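Local coordinates for protein probable TonB-dependent siderophore receptor PirA (Acinetobacter baumannii, PDB 5FR8) that probably binds ferric siderophores at the outer membrane in the initial step of iron uptake, and may bind ferric enterobactin with micromolar affinity, at residues 185-190 with 208-213; 169-174 with 728-733. All coordinates share one frame; numbering follows the deposited sequence.

Interaction 1: 185-190 with 208-213; sequences SNRVGF and NYNKTE
Asn-186 and Lys-211 face each other as a hydrogen-bonded antiparallel pair, with bonds running both ways between their backbones. Asn-186 N donates to Lys-211 O at 2.9 Å, and Lys-211 N donates to Asn-186 O at 3.0 Å. Two residues further along, Tyr-209 N donates to Val-188 O at 3.0 Å, while the return bond from Val-188 N to Tyr-209 O is weak at 3.3 Å. The strands are almost exactly antiparallel (176°). CA-H groups add to this ladder: Ser-185 CA approaches Lys-211 O, and Asn-210 CA approaches Asn-186 O, each at 3.5 Å.

Apolar contact on the face of Val-188 and Tyr-209 is light. Val-188 CG1 stands between its own N and carbonyl carbon (chi1 56°) and comes within 4.4 Å of Tyr-209 CB. On the other face the aliphatic part of Arg-187 lies against Asn-210: Arg-187 CG lies 3.7 Å from Asn-210 CB. The arginine chain then bends at chi3 (-87°), which turns NE off the line of the methylenes. Gly-189 opposite Asn-208 brings no side chain to this face.

The polar ends on the Arg-187 face look to other parts of the chain. Arg-187 makes a salt bridge to Glu-130 and hydrogen bonds to the carbonyls of Val-54 and Arg-55, all within the plug range, so this face is the barrel's inner wall. Asn-208 ND2 bonds Asp-237 on strand 232-247. The opposite face, with Val-188, Tyr-209 and Lys-211, is the outer surface of the barrel. The two strands, 185-195 and 201-212, form a beta hairpin flanked by strand 167-177 on one side and strand 232-247 on the other.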
ATOM      1  N   SER A 185     -21.566  -7.158  -2.417  1.00 66.21           N
ATOM      2  CA  SER A 185     -20.679  -7.195  -1.238  1.00 67.12           C
ATOM      3  C   SER A 185     -21.513  -7.014   0.030  1.00 70.16           C
ATOM      4  O   SER A 185     -22.548  -6.321  -0.001  1.00 71.56           O
ATOM      5  CB  SER A 185     -19.589  -6.104  -1.344  1.00 62.84           C
ATOM      6  OG  SER A 185     -18.859  -5.929  -0.136  1.00 66.97           O
ATOM      7  N   ASN A 186     -21.059  -7.626   1.134  1.00 68.84           N
ATOM      8  CA  ASN A 186     -21.792  -7.578   2.405  1.00 68.15           C
ATOM      9  C   ASN A 186     -20.935  -7.608   3.662  1.00 66.12           C
ATOM     10  O   ASN A 186     -20.085  -8.474   3.822  1.00 65.63           O
ATOM     11  CB  ASN A 186     -22.780  -8.721   2.451  1.00 69.70           C
ATOM     12  CG  ASN A 186     -23.845  -8.585   1.391  1.00 73.69           C
ATOM     13  OD1 ASN A 186     -24.605  -7.606   1.366  1.00 72.05           O
ATOM     14  ND2 ASN A 186     -23.890  -9.556   0.483  1.00 74.33           N
ATOM     15  N   ARG A 187     -21.207  -6.671   4.567  1.00 64.10           N
ATOM     16  CA  ARG A 187     -20.494  -6.566   5.816  1.00 62.37           C
ATOM     17  C   ARG A 187     -21.404  -6.572   6.998  1.00 62.11           C
ATOM     18  O   ARG A 187     -22.558  -6.178   6.901  1.00 63.50           O
ATOM     19  CB  ARG A 187     -19.748  -5.253   5.876  1.00 66.10           C
ATOM     20  CG  ARG A 187     -18.577  -5.198   4.944  1.00 70.61           C
ATOM     21  CD  ARG A 187     -17.655  -4.054   5.299  1.00 72.20           C
ATOM     22  NE  ARG A 187     -18.031  -2.782   4.675  1.00 72.15           N
ATOM     23  CZ  ARG A 187     -18.752  -1.843   5.273  1.00 74.10           C
ATOM     24  NH1 ARG A 187     -19.225  -2.028   6.500  1.00 73.92           N
ATOM     25  NH2 ARG A 187     -19.003  -0.708   4.644  1.00 78.00           N
ATOM     26  N   VAL A 188     -20.853  -7.009   8.124  1.00 60.50           N
ATOM     27  CA  VAL A 188     -21.447  -6.827   9.431  1.00 62.21           C
ATOM     28  C   VAL A 188     -20.266  -6.792  10.371  1.00 61.14           C
ATOM     29  O   VAL A 188     -19.251  -7.451  10.130  1.00 59.99           O
ATOM     30  CB  VAL A 188     -22.413  -7.978   9.843  1.00 67.01           C
ATOM     31  CG1 VAL A 188     -21.737  -9.350   9.805  1.00 65.45           C
ATOM     32  CG2 VAL A 188     -22.992  -7.719  11.230  1.00 67.75           C
ATOM     33  N   GLY A 189     -20.391  -6.036  11.444  1.00 60.52           N
ATOM     34  CA  GLY A 189     -19.265  -5.824  12.317  1.00 59.43           C
ATOM     35  C   GLY A 189     -19.694  -5.055  13.532  1.00 62.31           C
ATOM     36  O   GLY A 189     -20.718  -4.385  13.523  1.00 64.45           O
ATOM     37  N   PHE A 190     -18.905  -5.154  14.589  1.00 64.46           N
ATOM     38  CA  PHE A 190     -19.283  -4.538  15.850  1.00 67.62           C
ATOM     39  C   PHE A 190     -18.088  -3.892  16.496  1.00 66.63           C
ATOM     40  O   PHE A 190     -16.945  -4.196  16.174  1.00 70.54           O
ATOM     41  CB  PHE A 190     -19.869  -5.585  16.797  1.00 67.45           C
ATOM     42  CG  PHE A 190     -18.854  -6.559  17.313  1.00 65.61           C
ATOM     43  CD1 PHE A 190     -18.151  -6.290  18.474  1.00 63.63           C
ATOM     44  CD2 PHE A 190     -18.594  -7.740  16.624  1.00 65.35           C
ATOM     45  CE1 PHE A 190     -17.215  -7.181  18.943  1.00 61.20           C
ATOM     46  CE2 PHE A 190     -17.653  -8.638  17.088  1.00 61.43           C
ATOM     47  CZ  PHE A 190     -16.963  -8.350  18.247  1.00 61.71           C
ATOM     48  N   ASN A 208     -15.389  -8.200  12.708  1.00 55.95           N
ATOM     49  CA  ASN A 208     -15.884  -7.974  11.356  1.00 56.60           C
ATOM     50  C   ASN A 208     -15.876  -9.236  10.490  1.00 54.38           C
ATOM     51  O   ASN A 208     -14.911  -9.993  10.468  1.00 49.52           O
ATOM     52  CB  ASN A 208     -15.070  -6.848  10.682  1.00 56.43           C
ATOM     53  CG  ASN A 208     -15.325  -6.757   9.181  1.00 58.43           C
ATOM     54  OD1 ASN A 208     -16.336  -6.204   8.729  1.00 58.94           O
ATOM     55  ND2 ASN A 208     -14.404  -7.302   8.404  1.00 55.79           N
ATOM     56  N   TYR A 209     -16.979  -9.440   9.787  1.00 58.09           N
ATOM     57  CA  TYR A 209     -17.052 -10.425   8.726  1.00 64.18           C
ATOM     58  C   TYR A 209     -17.487  -9.746   7.416  1.00 63.85           C
ATOM     59  O   TYR A 209     -18.629  -9.322   7.264  1.00 66.49           O
ATOM     60  CB  TYR A 209     -18.020 -11.556   9.097  1.00 66.89           C
ATOM     61  CG  TYR A 209     -18.288 -12.519   7.959  1.00 73.39           C
ATOM     62  CD1 TYR A 209     -17.243 -13.134   7.273  1.00 76.14           C
ATOM     63  CD2 TYR A 209     -19.587 -12.829   7.584  1.00 85.11           C
ATOM     64  CE1 TYR A 209     -17.485 -14.019   6.233  1.00 84.14           C
ATOM     65  CE2 TYR A 209     -19.847 -13.717   6.548  1.00 92.60           C
ATOM     66  CZ  TYR A 209     -18.798 -14.307   5.873  1.00 91.64           C
ATOM     67  OH  TYR A 209     -19.075 -15.162   4.835  1.00 82.71           O
ATOM     68  N   ASN A 210     -16.566  -9.631   6.475  1.00 60.65           N
ATOM     69  CA  ASN A 210     -16.908  -9.088   5.169  1.00 59.52           C
ATOM     70  C   ASN A 210     -16.768 -10.134   4.084  1.00 59.56           C
ATOM     71  O   ASN A 210     -15.864 -10.966   4.111  1.00 58.94           O
ATOM     72  CB  ASN A 210     -16.008  -7.914   4.821  1.00 60.36           C
ATOM     73  CG  ASN A 210     -15.981  -7.636   3.336  1.00 58.21           C
ATOM     74  OD1 ASN A 210     -15.143  -8.163   2.615  1.00 55.25           O
ATOM     75  ND2 ASN A 210     -16.896  -6.792   2.874  1.00 61.98           N
ATOM     76  N   LYS A 211     -17.670 -10.073   3.117  1.00 63.11           N
ATOM     77  CA  LYS A 211     -17.655 -10.970   1.973  1.00 63.31           C
ATOM     78  C   LYS A 211     -18.038 -10.168   0.728  1.00 64.10           C
ATOM     79  O   LYS A 211     -19.187  -9.766   0.576  1.00 70.73           O
ATOM     80  CB  LYS A 211     -18.633 -12.127   2.195  1.00 66.45           C
ATOM     81  CG  LYS A 211     -18.822 -13.011   0.964  1.00 73.25           C
ATOM     82  CD  LYS A 211     -19.437 -14.379   1.252  1.00 74.03           C
ATOM     83  CE  LYS A 211     -19.992 -14.993  -0.028  1.00 78.87           C
ATOM     84  NZ  LYS A 211     -19.888 -16.480  -0.052  1.00 83.46           N
ATOM     85  N   THR A 212     -17.074  -9.901  -0.141  1.00 61.55           N
ATOM     86  CA  THR A 212     -17.369  -9.237  -1.397  1.00 64.56           C
ATOM     87  C   THR A 212     -17.218 -10.262  -2.500  1.00 62.17           C
ATOM     88  O   THR A 212     -16.143 -10.812  -2.691  1.00 62.03           O
ATOM     89  CB  THR A 212     -16.422  -8.039  -1.664  1.00 67.18           C
ATOM     90  OG1 THR A 212     -15.124  -8.512  -2.041  1.00 72.50           O
ATOM     91  CG2 THR A 212     -16.297  -7.155  -0.432  1.00 65.01           C
ATOM     92  N   GLU A 213     -18.297 -10.541  -3.213  1.00 64.63           N
ATOM     93  CA  GLU A 213     -18.269 -11.644  -4.169  1.00 67.96           C
ATOM     94  C   GLU A 213     -17.321 -11.266  -5.292  1.00 64.72           C
ATOM     95  O   GLU A 213     -17.045 -10.107  -5.509  1.00 66.67           O
ATOM     96  CB  GLU A 213     -19.652 -11.949  -4.736  1.00 73.62           C
ATOM     97  CG  GLU A 213     -20.641 -12.692  -3.857  1.00 80.55           C
ATOM     98  CD  GLU A 213     -21.882 -13.128  -4.680  1.00100.81           C
ATOM     99  OE1 GLU A 213     -21.972 -12.772  -5.887  1.00108.68           O
ATOM    100  OE2 GLU A 213     -22.791 -13.817  -4.153  1.00104.36           O
TER

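Interaction 2: 169-174 with 728-733; sequences SVEFYT and SLKYSF
Val-170 and Tyr-731 exchange backbone hydrogen bonds: Val-170 N reaches Tyr-731 O at 3.1 Å, and Tyr-731 N reaches Val-170 O at 2.8 Å. Phe-172 N is satisfied by Leu-729 O at 2.9 Å, whereas Leu-729 N finds Phe-172 O only weakly, at 3.3 Å with the N-H...O angle bent to 131°. Lys-730 CA and Ser-728 CA also approach the carbonyl oxygens of Val-170 and Phe-172. This ladder joins the first and last strands of the transmembrane barrel of a TonB-dependent receptor and so closes the cylinder; residues 728-733 end the chain and belong to the predicted TonB C-terminal box. Alternate residues bond the flanking strands: Glu-171 and Tyr-173 pair with Gly-189 and Arg-187 of strand 185-195, Lys-730 with Ser-694 of strand 693-700. Lys-730 CG stands anti to its backbone N (chi1 173°), which starts its methylenes alongside Glu-171 CG; both chains run in the same direction, but Glu-171 OE2 and Lys-730 NZ remain 4.7 Å apart without a salt bridge. On the face of Val-170 and Phe-172, the barrel's outer surface, Phe-172 CE1 meets the Tyr-731 ring edge, 4.3 Å from CE2.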
ATOM      1  N   SER A 169     -21.421  -0.470  19.106  1.00 70.61           N
ATOM      2  CA  SER A 169     -21.792  -0.251  17.708  1.00 73.76           C
ATOM      3  C   SER A 169     -22.041  -1.578  17.015  1.00 72.19           C
ATOM      4  O   SER A 169     -21.303  -2.535  17.204  1.00 69.42           O
ATOM      5  CB  SER A 169     -20.690   0.496  16.934  1.00 72.50           C
ATOM      6  OG  SER A 169     -20.141   1.575  17.667  1.00 73.20           O
ATOM      7  N   VAL A 170     -23.093  -1.642  16.222  1.00 74.86           N
ATOM      8  CA  VAL A 170     -23.208  -2.701  15.230  1.00 74.54           C
ATOM      9  C   VAL A 170     -23.557  -2.059  13.909  1.00 73.13           C
ATOM     10  O   VAL A 170     -24.374  -1.160  13.872  1.00 75.19           O
ATOM     11  CB  VAL A 170     -24.292  -3.726  15.600  1.00 77.20           C
ATOM     12  CG1 VAL A 170     -24.407  -4.793  14.514  1.00 75.06           C
ATOM     13  CG2 VAL A 170     -23.988  -4.344  16.960  1.00 75.79           C
ATOM     14  N   GLU A 171     -22.939  -2.515  12.828  1.00 73.52           N
ATOM     15  CA  GLU A 171     -23.110  -1.873  11.528  1.00 78.36           C
ATOM     16  C   GLU A 171     -23.232  -2.917  10.423  1.00 75.19           C
ATOM     17  O   GLU A 171     -22.568  -3.946  10.460  1.00 72.70           O
ATOM     18  CB  GLU A 171     -21.927  -0.942  11.231  1.00 84.22           C
ATOM     19  CG  GLU A 171     -21.837   0.305  12.110  1.00 95.94           C
ATOM     20  CD  GLU A 171     -20.598   0.361  13.020  1.00107.21           C
ATOM     21  OE1 GLU A 171     -20.225  -0.677  13.634  1.00117.74           O
ATOM     22  OE2 GLU A 171     -19.985   1.459  13.117  1.00100.98           O
ATOM     23  N   PHE A 172     -24.084  -2.655   9.447  1.00 74.73           N
ATOM     24  CA  PHE A 172     -24.246  -3.552   8.308  1.00 75.96           C
ATOM     25  C   PHE A 172     -23.977  -2.734   7.075  1.00 78.56           C
ATOM     26  O   PHE A 172     -24.047  -1.500   7.104  1.00 93.02           O
ATOM     27  CB  PHE A 172     -25.672  -4.107   8.213  1.00 79.71           C
ATOM     28  CG  PHE A 172     -26.073  -5.003   9.370  1.00 81.85           C
ATOM     29  CD1 PHE A 172     -26.331  -4.473  10.626  1.00 84.83           C
ATOM     30  CD2 PHE A 172     -26.215  -6.366   9.195  1.00 80.00           C
ATOM     31  CE1 PHE A 172     -26.697  -5.287  11.688  1.00 83.62           C
ATOM     32  CE2 PHE A 172     -26.587  -7.183  10.249  1.00 80.10           C
ATOM     33  CZ  PHE A 172     -26.825  -6.644  11.497  1.00 82.33           C
ATOM     34  N   TYR A 173     -23.671  -3.405   5.984  1.00 74.02           N
ATOM     35  CA  TYR A 173     -23.506  -2.721   4.716  1.00 72.23           C
ATOM     36  C   TYR A 173     -23.707  -3.697   3.585  1.00 68.93           C
ATOM     37  O   TYR A 173     -23.370  -4.871   3.695  1.00 66.08           O
ATOM     38  CB  TYR A 173     -22.110  -2.096   4.599  1.00 73.74           C
ATOM     39  CG  TYR A 173     -21.769  -1.610   3.193  1.00 73.32           C
ATOM     40  CD1 TYR A 173     -21.396  -2.507   2.193  1.00 71.89           C
ATOM     41  CD2 TYR A 173     -21.820  -0.264   2.879  1.00 73.54           C
ATOM     42  CE1 TYR A 173     -21.085  -2.075   0.920  1.00 75.77           C
ATOM     43  CE2 TYR A 173     -21.511   0.181   1.617  1.00 78.24           C
ATOM     44  CZ  TYR A 173     -21.142  -0.728   0.638  1.00 81.43           C
ATOM     45  OH  TYR A 173     -20.837  -0.282  -0.631  1.00 86.76           O
ATOM     46  N   THR A 174     -24.243  -3.205   2.482  1.00 69.66           N
ATOM     47  CA  THR A 174     -24.376  -4.036   1.301  1.00 69.66           C
ATOM     48  C   THR A 174     -24.210  -3.178   0.078  1.00 68.10           C
ATOM     49  O   THR A 174     -24.602  -2.022   0.082  1.00 71.02           O
ATOM     50  CB  THR A 174     -25.738  -4.751   1.297  1.00 69.87           C
ATOM     51  OG1 THR A 174     -25.828  -5.602   0.152  1.00 68.40           O
ATOM     52  CG2 THR A 174     -26.874  -3.742   1.315  1.00 71.13           C
ATOM     53  N   SER A 728     -26.235   1.216   4.165  1.00 76.95           N
ATOM     54  CA  SER A 728     -25.602   0.830   5.421  1.00 80.19           C
ATOM     55  C   SER A 728     -26.403   1.346   6.606  1.00 83.13           C
ATOM     56  O   SER A 728     -26.763   2.520   6.636  1.00 88.11           O
ATOM     57  CB  SER A 728     -24.185   1.394   5.493  1.00 78.74           C
ATOM     58  OG  SER A 728     -24.202   2.796   5.715  1.00 77.02           O
ATOM     59  N   LEU A 729     -26.673   0.477   7.580  1.00 81.49           N
ATOM     60  CA  LEU A 729     -27.381   0.894   8.785  1.00 82.26           C
ATOM     61  C   LEU A 729     -26.614   0.506  10.051  1.00 83.06           C
ATOM     62  O   LEU A 729     -26.018  -0.574  10.145  1.00 83.61           O
ATOM     63  CB  LEU A 729     -28.803   0.342   8.804  1.00 84.19           C
ATOM     64  CG  LEU A 729     -29.012  -1.033   9.423  1.00 84.87           C
ATOM     65  CD1 LEU A 729     -29.170  -0.911  10.931  1.00 88.40           C
ATOM     66  CD2 LEU A 729     -30.238  -1.697   8.826  1.00 85.75           C
ATOM     67  N   LYS A 730     -26.649   1.409  11.025  1.00 84.64           N
ATOM     68  CA  LYS A 730     -25.775   1.359  12.180  1.00 82.50           C
ATOM     69  C   LYS A 730     -26.580   1.528  13.456  1.00 85.87           C
ATOM     70  O   LYS A 730     -27.255   2.536  13.650  1.00 83.77           O
ATOM     71  CB  LYS A 730     -24.721   2.461  12.053  1.00 82.29           C
ATOM     72  CG  LYS A 730     -23.810   2.663  13.258  1.00 83.16           C
ATOM     73  CD  LYS A 730     -22.467   3.280  12.843  1.00 82.39           C
ATOM     74  CE  LYS A 730     -22.432   4.793  12.985  1.00 85.01           C
ATOM     75  NZ  LYS A 730     -22.464   5.202  14.419  1.00 88.85           N
ATOM     76  N   TYR A 731     -26.532   0.504  14.301  1.00 93.45           N
ATOM     77  CA  TYR A 731     -27.036   0.590  15.667  1.00102.68           C
ATOM     78  C   TYR A 731     -25.959   1.201  16.532  1.00 97.12           C
ATOM     79  O   TYR A 731     -24.769   1.008  16.299  1.00 91.88           O
ATOM     80  CB  TYR A 731     -27.418  -0.790  16.225  1.00112.73           C
ATOM     81  CG  TYR A 731     -28.604  -1.401  15.527  1.00130.26           C
ATOM     82  CD1 TYR A 731     -29.901  -1.102  15.932  1.00149.15           C
ATOM     83  CD2 TYR A 731     -28.435  -2.250  14.433  1.00138.72           C
ATOM     84  CE1 TYR A 731     -30.996  -1.641  15.274  1.00162.47           C
ATOM     85  CE2 TYR A 731     -29.522  -2.795  13.771  1.00147.57           C
ATOM     86  CZ  TYR A 731     -30.802  -2.487  14.196  1.00159.77           C
ATOM     87  OH  TYR A 731     -31.890  -3.027  13.546  1.00158.48           O
ATOM     88  N   SER A 732     -26.384   1.954  17.529  1.00 96.98           N
ATOM     89  CA  SER A 732     -25.455   2.567  18.418  1.00 96.73           C
ATOM     90  C   SER A 732     -26.048   2.587  19.826  1.00105.83           C
ATOM     91  O   SER A 732     -27.000   3.311  20.117  1.00109.14           O
ATOM     92  CB  SER A 732     -25.139   3.955  17.893  1.00 93.09           C
ATOM     93  OG  SER A 732     -23.779   4.252  18.092  1.00 91.17           O
ATOM     94  N   PHE A 733     -25.475   1.763  20.692  1.00113.60           N
ATOM     95  CA  PHE A 733     -25.997   1.564  22.029  1.00125.30           C
ATOM     96  C   PHE A 733     -24.858   1.804  23.022  1.00122.09           C
ATOM     97  O   PHE A 733     -24.355   2.928  23.118  1.00116.11           O
ATOM     98  CB  PHE A 733     -26.584   0.142  22.183  1.00134.38           C
ATOM     99  CG  PHE A 733     -27.649  -0.222  21.148  1.00140.62           C
ATOM    100  CD1 PHE A 733     -28.922   0.349  21.193  1.00140.65           C
ATOM    101  CD2 PHE A 733     -27.390  -1.170  20.148  1.00132.57           C
ATOM    102  CE1 PHE A 733     -29.896  -0.002  20.264  1.00133.99           C
ATOM    103  CE2 PHE A 733     -28.363  -1.521  19.218  1.00123.88           C
ATOM    104  CZ  PHE A 733     -29.615  -0.937  19.278  1.00126.95           C
ATOM    105  OXT PHE A 733     -24.407   0.894  23.728  1.00117.35           O
TER

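Overall arrangement
The centres of interactions 1 and 2 lie about 11 Å apart in the barrel wall. Strands 724-731, 167-177, 185-195 and 201-212 are successive antiparallel neighbours there, and interactions 1 and 2 are the outer two of the three junctions between them. Strands 167-177 and 185-195 make the middle junction, where Asn-186 OD1 meets Thr-174 OG1 at 2.6 Å in a probable hydrogen bond. In chain order interaction 1 is a local hairpin, nested inside the 553-residue span that interaction 2 closes. Together they carry the wall across the point where the barrel's beginning meets its end, around the enclosed plug.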